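Local coordinates for protein glutathione-specific gamma-glutamylcyclotransferase (Saccharomyces cerevisiae S288c, PDB 5HWK) that cleaves glutathione specifically, releasing 5-oxo-L-proline and the dipeptide Cys-Gly, which a separate metallodipeptidase then breaks down, at residues A[35-40]-A[216-221]; A[39-44]-A[117-122]. One frame throughout, in Å; residues are numbered along the deposited sequence.

Contact 1 of 2, residues A[35-40]-A[216-221]; sequences FARRFW and ITDHYL
The N-terminal end of helix 219-232 docks on the edge strand 35-40 of the three-stranded sheet, where Asp218 meets Arg37 and Tyr220 meets Arg38. Asp218 is the N-cap residue: its OD1 accepts from Leu221 N at 3.0 Å. Its other oxygen, OD2, accepts a hydrogen bond from Arg37 NH2 on its anti lone pair, also at 3.0 Å and nearly straight (N-H...O 168°), completing a salt bridge with guanidinium and carboxylate close to coplanar. A water bridges the same pair, accepting from Arg37 NE and donating to Asp218 OD2 and Arg37 O. Arg37 NH1 turns instead to Ile93 O and to the O of Tyr13, which probably binds substrate, so the cap is tied to the substrate-site region. Arg38 bends at chi2 (-66°), and its CD lies over the centre of the Tyr220 ring, 3.5 Å from the centroid. The guanidinium lies flat on that ring, planes 6° apart, in an off-centre cation-pi contact, while NE bonds to Asn74 OD1 and NH1 to Arg37 O (2.9 Å). Beyond the ring, Tyr220 OH accepts from the N of Phe39, the central residue of an inverse gamma turn, at 2.9 Å. Phe39 CE1 touches Leu221 CD1 at 3.6 Å. In this buried interface Arg37 is probably balanced in part by the carboxylate, whereas Arg38 is held by the ring face and by oxygens of Asn74 and Arg37.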
ATOM      1  N   PHE A  35      -6.566   5.399   3.200  1.00 31.16           N
ATOM      2  CA  PHE A  35      -5.670   5.456   2.046  1.00 29.21           C
ATOM      3  C   PHE A  35      -6.237   4.556   0.966  1.00 29.50           C
ATOM      4  O   PHE A  35      -6.872   3.535   1.259  1.00 32.89           O
ATOM      5  CB  PHE A  35      -4.281   4.928   2.431  1.00 30.06           C
ATOM      6  CG  PHE A  35      -3.541   5.795   3.432  1.00 32.80           C
ATOM      7  CD1 PHE A  35      -3.702   5.623   4.814  1.00 36.57           C
ATOM      8  CD2 PHE A  35      -2.682   6.801   2.986  1.00 34.56           C
ATOM      9  CE1 PHE A  35      -3.023   6.436   5.703  1.00 37.70           C
ATOM     10  CE2 PHE A  35      -2.006   7.624   3.896  1.00 36.48           C
ATOM     11  CZ  PHE A  35      -2.168   7.435   5.238  1.00 38.45           C
ATOM     12  N   ALA A  36      -5.991   4.921  -0.287  1.00 26.48           N
ATOM     13  CA  ALA A  36      -6.214   4.026  -1.411  1.00 25.71           C
ATOM     14  C   ALA A  36      -4.856   3.631  -1.983  1.00 22.82           C
ATOM     15  O   ALA A  36      -3.962   4.470  -2.109  1.00 25.14           O
ATOM     16  CB  ALA A  36      -6.955   4.768  -2.530  1.00 27.86           C
ATOM     17  N   ARG A  37      -4.717   2.381  -2.411  1.00 21.55           N
ATOM     18  CA  ARG A  37      -3.467   1.919  -3.029  1.00 20.02           C
ATOM     19  C   ARG A  37      -3.640   1.902  -4.553  1.00 20.03           C
ATOM     20  O   ARG A  37      -4.644   1.386  -5.049  1.00 21.04           O
ATOM     21  CB  ARG A  37      -3.110   0.515  -2.555  1.00 22.02           C
ATOM     22  CG  ARG A  37      -1.931  -0.124  -3.288  1.00 22.07           C
ATOM     23  CD  ARG A  37      -1.538  -1.477  -2.734  1.00 23.46           C
ATOM     24  NE  ARG A  37      -2.700  -2.328  -2.653  1.00 23.15           N
ATOM     25  CZ  ARG A  37      -2.952  -3.125  -1.621  1.00 23.89           C
ATOM     26  NH1 ARG A  37      -2.017  -3.336  -0.678  1.00 25.36           N
ATOM     27  NH2 ARG A  37      -4.118  -3.752  -1.532  1.00 26.41           N
ATOM     28  N   ARG A  38      -2.704   2.525  -5.271  1.00 19.49           N
ATOM     29  CA  ARG A  38      -2.792   2.581  -6.727  1.00 18.98           C
ATOM     30  C   ARG A  38      -1.404   2.337  -7.289  1.00 18.93           C
ATOM     31  O   ARG A  38      -0.393   2.704  -6.690  1.00 19.12           O
ATOM     32  CB  ARG A  38      -3.284   3.978  -7.204  1.00 19.61           C
ATOM     33  CG  ARG A  38      -4.763   4.285  -6.914  1.00 20.15           C
ATOM     34  CD  ARG A  38      -5.657   3.369  -7.715  1.00 20.75           C
ATOM     35  NE  ARG A  38      -7.090   3.610  -7.570  1.00 21.83           N
ATOM     36  CZ  ARG A  38      -7.869   3.035  -6.657  1.00 22.21           C
ATOM     37  NH1 ARG A  38      -7.346   2.237  -5.719  1.00 23.05           N
ATOM     38  NH2 ARG A  38      -9.178   3.289  -6.666  1.00 24.41           N
ATOM     39  N   PHE A  39      -1.355   1.781  -8.509  1.00 17.96           N
ATOM     40  CA  PHE A  39      -0.064   1.547  -9.168  1.00 17.69           C
ATOM     41  C   PHE A  39       0.319   2.789  -9.986  1.00 18.16           C
ATOM     42  O   PHE A  39       0.435   2.785 -11.218  1.00 20.27           O
ATOM     43  CB  PHE A  39      -0.105   0.288 -10.028  1.00 18.64           C
ATOM     44  CG  PHE A  39       0.186  -1.000  -9.281  1.00 19.15           C
ATOM     45  CD1 PHE A  39      -0.439  -1.298  -8.087  1.00 20.81           C
ATOM     46  CD2 PHE A  39       1.066  -1.933  -9.831  1.00 21.07           C
ATOM     47  CE1 PHE A  39      -0.184  -2.496  -7.430  1.00 23.33           C
ATOM     48  CE2 PHE A  39       1.302  -3.123  -9.222  1.00 21.65           C
ATOM     49  CZ  PHE A  39       0.704  -3.410  -8.011  1.00 22.67           C
ATOM     50  N   TRP A  40       0.445   3.901  -9.252  1.00 19.52           N
ATOM     51  CA  TRP A  40       0.671   5.242  -9.777  1.00 19.74           C
ATOM     52  C   TRP A  40       2.060   5.772  -9.480  1.00 19.27           C
ATOM     53  O   TRP A  40       2.278   6.996  -9.542  1.00 20.55           O
ATOM     54  CB  TRP A  40      -0.408   6.193  -9.290  1.00 22.32           C
ATOM     55  CG  TRP A  40      -1.758   5.897  -9.842  1.00 21.28           C
ATOM     56  CD1 TRP A  40      -2.086   4.968 -10.811  1.00 22.21           C
ATOM     57  CD2 TRP A  40      -2.961   6.591  -9.524  1.00 22.98           C
ATOM     58  NE1 TRP A  40      -3.438   5.023 -11.061  1.00 22.38           N
ATOM     59  CE2 TRP A  40      -3.998   6.012 -10.286  1.00 21.95           C
ATOM     60  CE3 TRP A  40      -3.273   7.614  -8.625  1.00 23.39           C
ATOM     61  CZ2 TRP A  40      -5.326   6.429 -10.179  1.00 24.43           C
ATOM     62  CZ3 TRP A  40      -4.601   8.032  -8.526  1.00 25.04           C
ATOM     63  CH2 TRP A  40      -5.600   7.442  -9.302  1.00 26.68           C
ATOM     64  N   ILE A 216     -13.000  -9.199   2.322  1.00 55.67           N
ATOM     65  CA  ILE A 216     -12.621  -7.899   1.788  1.00 52.57           C
ATOM     66  C   ILE A 216     -11.696  -8.132   0.606  1.00 50.34           C
ATOM     67  O   ILE A 216     -10.728  -8.892   0.710  1.00 52.22           O
ATOM     68  CB  ILE A 216     -11.938  -7.053   2.876  1.00 52.68           C
ATOM     69  CG1 ILE A 216     -11.535  -5.685   2.338  1.00 52.32           C
ATOM     70  N   THR A 217     -12.007  -7.510  -0.528  1.00 47.76           N
ATOM     71  CA  THR A 217     -11.202  -7.653  -1.729  1.00 45.97           C
ATOM     72  C   THR A 217     -10.892  -6.282  -2.304  1.00 41.29           C
ATOM     73  O   THR A 217     -11.590  -5.292  -2.062  1.00 44.84           O
ATOM     74  CB  THR A 217     -11.893  -8.494  -2.807  1.00 49.61           C
ATOM     75  OG1 THR A 217     -12.999  -7.758  -3.332  1.00 53.57           O
ATOM     76  CG2 THR A 217     -12.409  -9.794  -2.222  1.00 50.63           C
ATOM     77  N   ASP A 218      -9.839  -6.237  -3.078  1.00 33.95           N
ATOM     78  CA  ASP A 218      -9.388  -4.998  -3.691  1.00 29.81           C
ATOM     79  C   ASP A 218      -9.863  -4.984  -5.149  1.00 27.56           C
ATOM     80  O   ASP A 218      -9.244  -5.597  -6.015  1.00 28.72           O
ATOM     81  CB  ASP A 218      -7.870  -4.881  -3.574  1.00 29.67           C
ATOM     82  CG  ASP A 218      -7.343  -3.506  -4.022  1.00 31.25           C
ATOM     83  OD1 ASP A 218      -7.924  -2.901  -4.950  1.00 28.13           O
ATOM     84  OD2 ASP A 218      -6.329  -3.040  -3.456  1.00 34.49           O
ATOM     85  N   HIS A 219     -10.957  -4.256  -5.417  1.00 27.97           N
ATOM     86  CA  HIS A 219     -11.555  -4.227  -6.753  1.00 27.92           C
ATOM     87  C   HIS A 219     -10.651  -3.564  -7.779  1.00 26.23           C
ATOM     88  O   HIS A 219     -10.653  -3.949  -8.963  1.00 27.46           O
ATOM     89  CB  HIS A 219     -12.904  -3.515  -6.698  1.00 31.50           C
ATOM     90  CG  HIS A 219     -13.898  -4.208  -5.823  1.00 37.16           C
ATOM     91  ND1 HIS A 219     -14.384  -5.461  -6.115  1.00 40.71           N
ATOM     92  CD2 HIS A 219     -14.478  -3.839  -4.655  1.00 40.83           C
ATOM     93  CE1 HIS A 219     -15.236  -5.830  -5.174  1.00 42.89           C
ATOM     94  NE2 HIS A 219     -15.306  -4.865  -4.274  1.00 41.95           N
ATOM     95  N   TYR A 220      -9.884  -2.561  -7.364  1.00 25.70           N
ATOM     96  CA  TYR A 220      -8.926  -1.944  -8.284  1.00 23.53           C
ATOM     97  C   TYR A 220      -7.870  -2.958  -8.715  1.00 21.47           C
ATOM     98  O   TYR A 220      -7.597  -3.110  -9.909  1.00 23.49           O
ATOM     99  CB  TYR A 220      -8.263  -0.750  -7.613  1.00 22.62           C
ATOM    100  CG  TYR A 220      -7.017  -0.278  -8.311  1.00 21.13           C
ATOM    101  CD1 TYR A 220      -7.105   0.544  -9.446  1.00 22.24           C
ATOM    102  CD2 TYR A 220      -5.738  -0.679  -7.894  1.00 21.13           C
ATOM    103  CE1 TYR A 220      -5.961   0.953 -10.127  1.00 22.63           C
ATOM    104  CE2 TYR A 220      -4.629  -0.250  -8.552  1.00 21.92           C
ATOM    105  CZ  TYR A 220      -4.734   0.578  -9.660  1.00 20.96           C
ATOM    106  OH  TYR A 220      -3.592   1.027 -10.258  1.00 21.73           O
ATOM    107  N   LEU A 221      -7.287  -3.677  -7.752  1.00 23.57           N
ATOM    108  CA  LEU A 221      -6.234  -4.617  -8.097  1.00 24.11           C
ATOM    109  C   LEU A 221      -6.789  -5.753  -8.953  1.00 25.34           C
ATOM    110  O   LEU A 221      -6.130  -6.216  -9.887  1.00 26.70           O
ATOM    111  CB  LEU A 221      -5.614  -5.188  -6.831  1.00 27.04           C
ATOM    112  CG  LEU A 221      -4.131  -5.471  -6.879  1.00 34.34           C
ATOM    113  CD1 LEU A 221      -3.385  -4.169  -7.304  1.00 33.34           C
ATOM    114  CD2 LEU A 221      -3.710  -5.967  -5.512  1.00 37.76           C
TER
HETATM  115  O   HOH W   1      -4.578  -1.558  -4.737  1.00 25.65           O
HETATM  116  O   HOH W   2      -4.194   2.497 -12.454  1.00 23.12           O

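Contact 2 of 2, residues A[39-44]-A[117-122]; sequences FWQSST and NGYTLH. With BEZ (benzoic acid), chain C; PO4 (phosphate ion), chain D.
Gln41 and Tyr119 run alongside each other, pointing opposite ways, the amide plane turned 55° from the phenol ring. Gln41 CG sits 3.5 Å from Tyr119 OH, whereas NE2 lies 3.8 Å above the ring plane, displaced toward its rim. CG is anti to the backbone N, which sets it beside the hydroxyl, and the bend at chi2 (83°) turns CD aside. NE2 gives Asn117 O a weak hydrogen bond of 3.0 Å, bent to 131°, and OE1 is taken by Asn167 ND2. The opposite face of Tyr119 carries benzoic acid, whose C4 stands over the ring centre and whose C3 approaches CE1 to 3.4 Å. The phenol is therefore sandwiched between glutamine and ligand, with its OH bonded to Ala57 O. An alanine in place of Tyr119 would probably leave benzoic acid without the ring it lies over, a gap between it and Gln41, and Ala57 O without its hydroxyl partner. Farther out, a phosphate probably left from crystallisation joins the segments: Asn117 ND2 and Thr44 N both reach its O1 at 2.8 Å, and Ser43 OG reaches O3 at 2.6 Å. Gly118 adopts a positive phi, which favours glycine. Tyr119 lies close to Glu115, probably the proton acceptor. Around this pocket wall, Tyr119 lies near the start of strand 119-129 of the six-stranded sheet and also touches Val56 of strand 54-61, while Gln41 pairs through its backbone with Val56, between strands 35-40 and 42-43.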
ATOM      1  N   PHE A  39      -1.355   1.781  -8.509  1.00 17.96           N
ATOM      2  CA  PHE A  39      -0.064   1.547  -9.168  1.00 17.69           C
ATOM      3  C   PHE A  39       0.319   2.789  -9.986  1.00 18.16           C
ATOM      4  O   PHE A  39       0.435   2.785 -11.218  1.00 20.27           O
ATOM      5  CB  PHE A  39      -0.105   0.288 -10.028  1.00 18.64           C
ATOM      6  CG  PHE A  39       0.186  -1.000  -9.281  1.00 19.15           C
ATOM      7  CD1 PHE A  39      -0.439  -1.298  -8.087  1.00 20.81           C
ATOM      8  CD2 PHE A  39       1.066  -1.933  -9.831  1.00 21.07           C
ATOM      9  CE1 PHE A  39      -0.184  -2.496  -7.430  1.00 23.33           C
ATOM     10  CE2 PHE A  39       1.302  -3.123  -9.222  1.00 21.65           C
ATOM     11  CZ  PHE A  39       0.704  -3.410  -8.011  1.00 22.67           C
ATOM     12  N   TRP A  40       0.445   3.901  -9.252  1.00 19.52           N
ATOM     13  CA  TRP A  40       0.671   5.242  -9.777  1.00 19.74           C
ATOM     14  C   TRP A  40       2.060   5.772  -9.480  1.00 19.27           C
ATOM     15  O   TRP A  40       2.278   6.996  -9.542  1.00 20.55           O
ATOM     16  CB  TRP A  40      -0.408   6.193  -9.290  1.00 22.32           C
ATOM     17  CG  TRP A  40      -1.758   5.897  -9.842  1.00 21.28           C
ATOM     18  CD1 TRP A  40      -2.086   4.968 -10.811  1.00 22.21           C
ATOM     19  CD2 TRP A  40      -2.961   6.591  -9.524  1.00 22.98           C
ATOM     20  NE1 TRP A  40      -3.438   5.023 -11.061  1.00 22.38           N
ATOM     21  CE2 TRP A  40      -3.998   6.012 -10.286  1.00 21.95           C
ATOM     22  CE3 TRP A  40      -3.273   7.614  -8.625  1.00 23.39           C
ATOM     23  CZ2 TRP A  40      -5.326   6.429 -10.179  1.00 24.43           C
ATOM     24  CZ3 TRP A  40      -4.601   8.032  -8.526  1.00 25.04           C
ATOM     25  CH2 TRP A  40      -5.600   7.442  -9.302  1.00 26.68           C
ATOM     26  N   GLN A  41       3.011   4.885  -9.179  1.00 19.75           N
ATOM     27  CA  GLN A  41       4.399   5.237  -8.973  1.00 19.03           C
ATOM     28  C   GLN A  41       5.223   4.534 -10.051  1.00 19.31           C
ATOM     29  O   GLN A  41       5.018   3.353 -10.327  1.00 20.34           O
ATOM     30  CB  GLN A  41       4.830   4.830  -7.569  1.00 19.48           C
ATOM     31  CG  GLN A  41       6.248   5.195  -7.225  1.00 19.94           C
ATOM     32  CD  GLN A  41       6.357   6.643  -6.751  1.00 21.10           C
ATOM     33  OE1 GLN A  41       5.410   7.431  -6.874  1.00 23.12           O
ATOM     34  NE2 GLN A  41       7.499   6.987  -6.173  1.00 23.98           N
ATOM     35  N   SER A  42       6.072   5.266 -10.756  1.00 20.77           N
ATOM     36  CA  SER A  42       6.896   4.575 -11.747  1.00 20.56           C
ATOM     37  C   SER A  42       8.127   3.930 -11.103  1.00 20.72           C
ATOM     38  O   SER A  42       8.581   4.358 -10.042  1.00 25.95           O
ATOM     39  CB  SER A  42       7.337   5.553 -12.807  1.00 23.73           C
ATOM     40  OG  SER A  42       8.129   6.492 -12.183  1.00 31.28           O
ATOM     41  N   SER A  43       8.600   2.823 -11.706  1.00 19.05           N
ATOM     42  CA  SER A  43       9.808   2.150 -11.267  1.00 19.25           C
ATOM     43  C   SER A  43      10.802   2.172 -12.425  1.00 17.48           C
ATOM     44  O   SER A  43      10.490   1.717 -13.546  1.00 19.97           O
ATOM     45  CB  SER A  43       9.505   0.718 -10.884  1.00 19.83           C
ATOM     46  OG  SER A  43      10.721   0.031 -10.672  1.00 20.39           O
ATOM     47  N   THR A  44      12.011   2.664 -12.158  1.00 20.09           N
ATOM     48  CA  THR A  44      13.070   2.713 -13.164  1.00 20.89           C
ATOM     49  C   THR A  44      14.276   1.875 -12.823  1.00 20.58           C
ATOM     50  O   THR A  44      15.155   1.759 -13.668  1.00 22.02           O
ATOM     51  CB  THR A  44      13.484   4.157 -13.474  1.00 22.52           C
ATOM     52  OG1 THR A  44      13.969   4.747 -12.272  1.00 24.62           O
ATOM     53  CG2 THR A  44      12.282   4.943 -13.903  1.00 23.13           C
ATOM     54  N   ASN A 117      12.849   5.002  -5.673  1.00 22.33           N
ATOM     55  CA  ASN A 117      12.891   6.371  -6.202  1.00 22.41           C
ATOM     56  C   ASN A 117      11.581   7.083  -5.916  1.00 23.84           C
ATOM     57  O   ASN A 117      10.494   6.576  -6.213  1.00 23.86           O
ATOM     58  CB  ASN A 117      13.105   6.337  -7.722  1.00 23.99           C
ATOM     59  CG  ASN A 117      14.501   5.980  -8.087  1.00 24.07           C
ATOM     60  OD1 ASN A 117      15.447   6.512  -7.519  1.00 28.80           O
ATOM     61  ND2 ASN A 117      14.654   5.072  -9.052  1.00 23.28           N
ATOM     62  N   GLY A 118      11.685   8.271  -5.328  1.00 22.51           N
ATOM     63  CA  GLY A 118      10.538   9.126  -5.098  1.00 23.24           C
ATOM     64  C   GLY A 118       9.717   8.779  -3.866  1.00 24.36           C
ATOM     65  O   GLY A 118       8.752   9.494  -3.559  1.00 27.10           O
ATOM     66  N   TYR A 119      10.067   7.748  -3.118  1.00 22.83           N
ATOM     67  CA  TYR A 119       9.342   7.424  -1.903  1.00 22.61           C
ATOM     68  C   TYR A 119       9.908   8.218  -0.743  1.00 23.34           C
ATOM     69  O   TYR A 119      11.126   8.412  -0.637  1.00 25.30           O
ATOM     70  CB  TYR A 119       9.440   5.929  -1.567  1.00 22.14           C
ATOM     71  CG  TYR A 119       8.612   5.040  -2.461  1.00 19.32           C
ATOM     72  CD1 TYR A 119       7.270   4.743  -2.163  1.00 20.29           C
ATOM     73  CD2 TYR A 119       9.152   4.517  -3.642  1.00 22.34           C
ATOM     74  CE1 TYR A 119       6.515   3.905  -2.982  1.00 20.30           C
ATOM     75  CE2 TYR A 119       8.401   3.665  -4.463  1.00 21.60           C
ATOM     76  CZ  TYR A 119       7.091   3.373  -4.136  1.00 21.38           C
ATOM     77  OH  TYR A 119       6.373   2.553  -4.948  1.00 21.09           O
ATOM     78  N   THR A 120       9.017   8.630   0.142  1.00 22.21           N
ATOM     79  CA  THR A 120       9.385   9.320   1.385  1.00 24.38           C
ATOM     80  C   THR A 120       8.741   8.646   2.579  1.00 24.26           C
ATOM     81  O   THR A 120       7.707   7.956   2.471  1.00 23.57           O
ATOM     82  CB  THR A 120       8.998  10.810   1.304  1.00 26.06           C
ATOM     83  OG1 THR A 120       7.614  10.925   0.916  1.00 25.85           O
ATOM     84  CG2 THR A 120       9.881  11.552   0.287  1.00 26.64           C
ATOM     85  N   LEU A 121       9.391   8.821   3.727  1.00 26.46           N
ATOM     86  CA  LEU A 121       8.978   8.142   4.941  1.00 26.86           C
ATOM     87  C   LEU A 121       8.069   9.088   5.715  1.00 27.18           C
ATOM     88  O   LEU A 121       8.426  10.253   5.926  1.00 28.94           O
ATOM     89  CB  LEU A 121      10.221   7.842   5.759  1.00 27.42           C
ATOM     90  CG  LEU A 121       9.973   7.140   7.081  1.00 28.82           C
ATOM     91  CD1 LEU A 121       9.293   5.794   6.912  1.00 29.84           C
ATOM     92  CD2 LEU A 121      11.317   7.009   7.799  1.00 32.65           C
ATOM     93  N   HIS A 122       6.904   8.578   6.136  1.00 26.95           N
ATOM     94  CA  HIS A 122       5.912   9.359   6.851  1.00 27.28           C
ATOM     95  C   HIS A 122       5.501   8.635   8.121  1.00 26.59           C
ATOM     96  O   HIS A 122       5.528   7.420   8.211  1.00 27.30           O
ATOM     97  CB  HIS A 122       4.691   9.604   6.014  1.00 28.17           C
ATOM     98  CG  HIS A 122       4.993  10.351   4.760  1.00 29.72           C
ATOM     99  ND1 HIS A 122       4.797  11.708   4.643  1.00 32.65           N
ATOM    100  CD2 HIS A 122       5.549   9.946   3.596  1.00 30.09           C
ATOM    101  CE1 HIS A 122       5.161  12.099   3.435  1.00 33.72           C
ATOM    102  NE2 HIS A 122       5.637  11.051   2.789  1.00 32.70           N
TER
HETATM  103  C   BEZ C 301       5.397  -1.195   1.145  1.00 22.22           C
HETATM  104  O1  BEZ C 301       5.248  -2.380   1.026  1.00 23.12           O
HETATM  105  O2  BEZ C 301       4.633  -0.616   1.925  1.00 25.63           O
HETATM  106  C1  BEZ C 301       6.396  -0.447   0.318  1.00 23.77           C
HETATM  107  C2  BEZ C 301       6.336   0.933   0.331  1.00 24.06           C
HETATM  108  C3  BEZ C 301       7.205   1.675  -0.478  1.00 23.62           C
HETATM  109  C4  BEZ C 301       8.183   1.040  -1.223  1.00 23.92           C
HETATM  110  C5  BEZ C 301       8.258  -0.343  -1.188  1.00 24.55           C
HETATM  111  C6  BEZ C 301       7.374  -1.113  -0.437  1.00 24.30           C
HETATM  112  P   PO4 D 302      12.354   2.330  -8.531  1.00 21.38           P
HETATM  113  O1  PO4 D 302      12.376   3.485  -9.528  1.00 22.21           O
HETATM  114  O2  PO4 D 302      13.213   2.651  -7.327  1.00 23.69           O
HETATM  115  O3  PO4 D 302      12.703   1.008  -9.229  1.00 22.46           O
HETATM  116  O4  PO4 D 302      10.872   2.177  -8.042  1.00 21.33           O

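Contact 1 is buried, whereas contact 2 lies at the surface, their centres about 16 Å apart. Both start from the same part of the chain: Phe39 and Trp40 belong to both segments but touch across contact 1 alone, and the corners at 39 and 41 direct the chain from one contact to the other. Contact 1 joins strand 35-40 to the C-terminal helix; contact 2 joins the chain after it to strand 119-129 of the larger sheet. Their chemistry follows: a salt bridge and a stacked arginine in the interior, against one weak direct hydrogen bond, a tyrosine face and bound small molecules at the pocket's edge. The buried area is also smaller in contact 2, 201 against 346 Å².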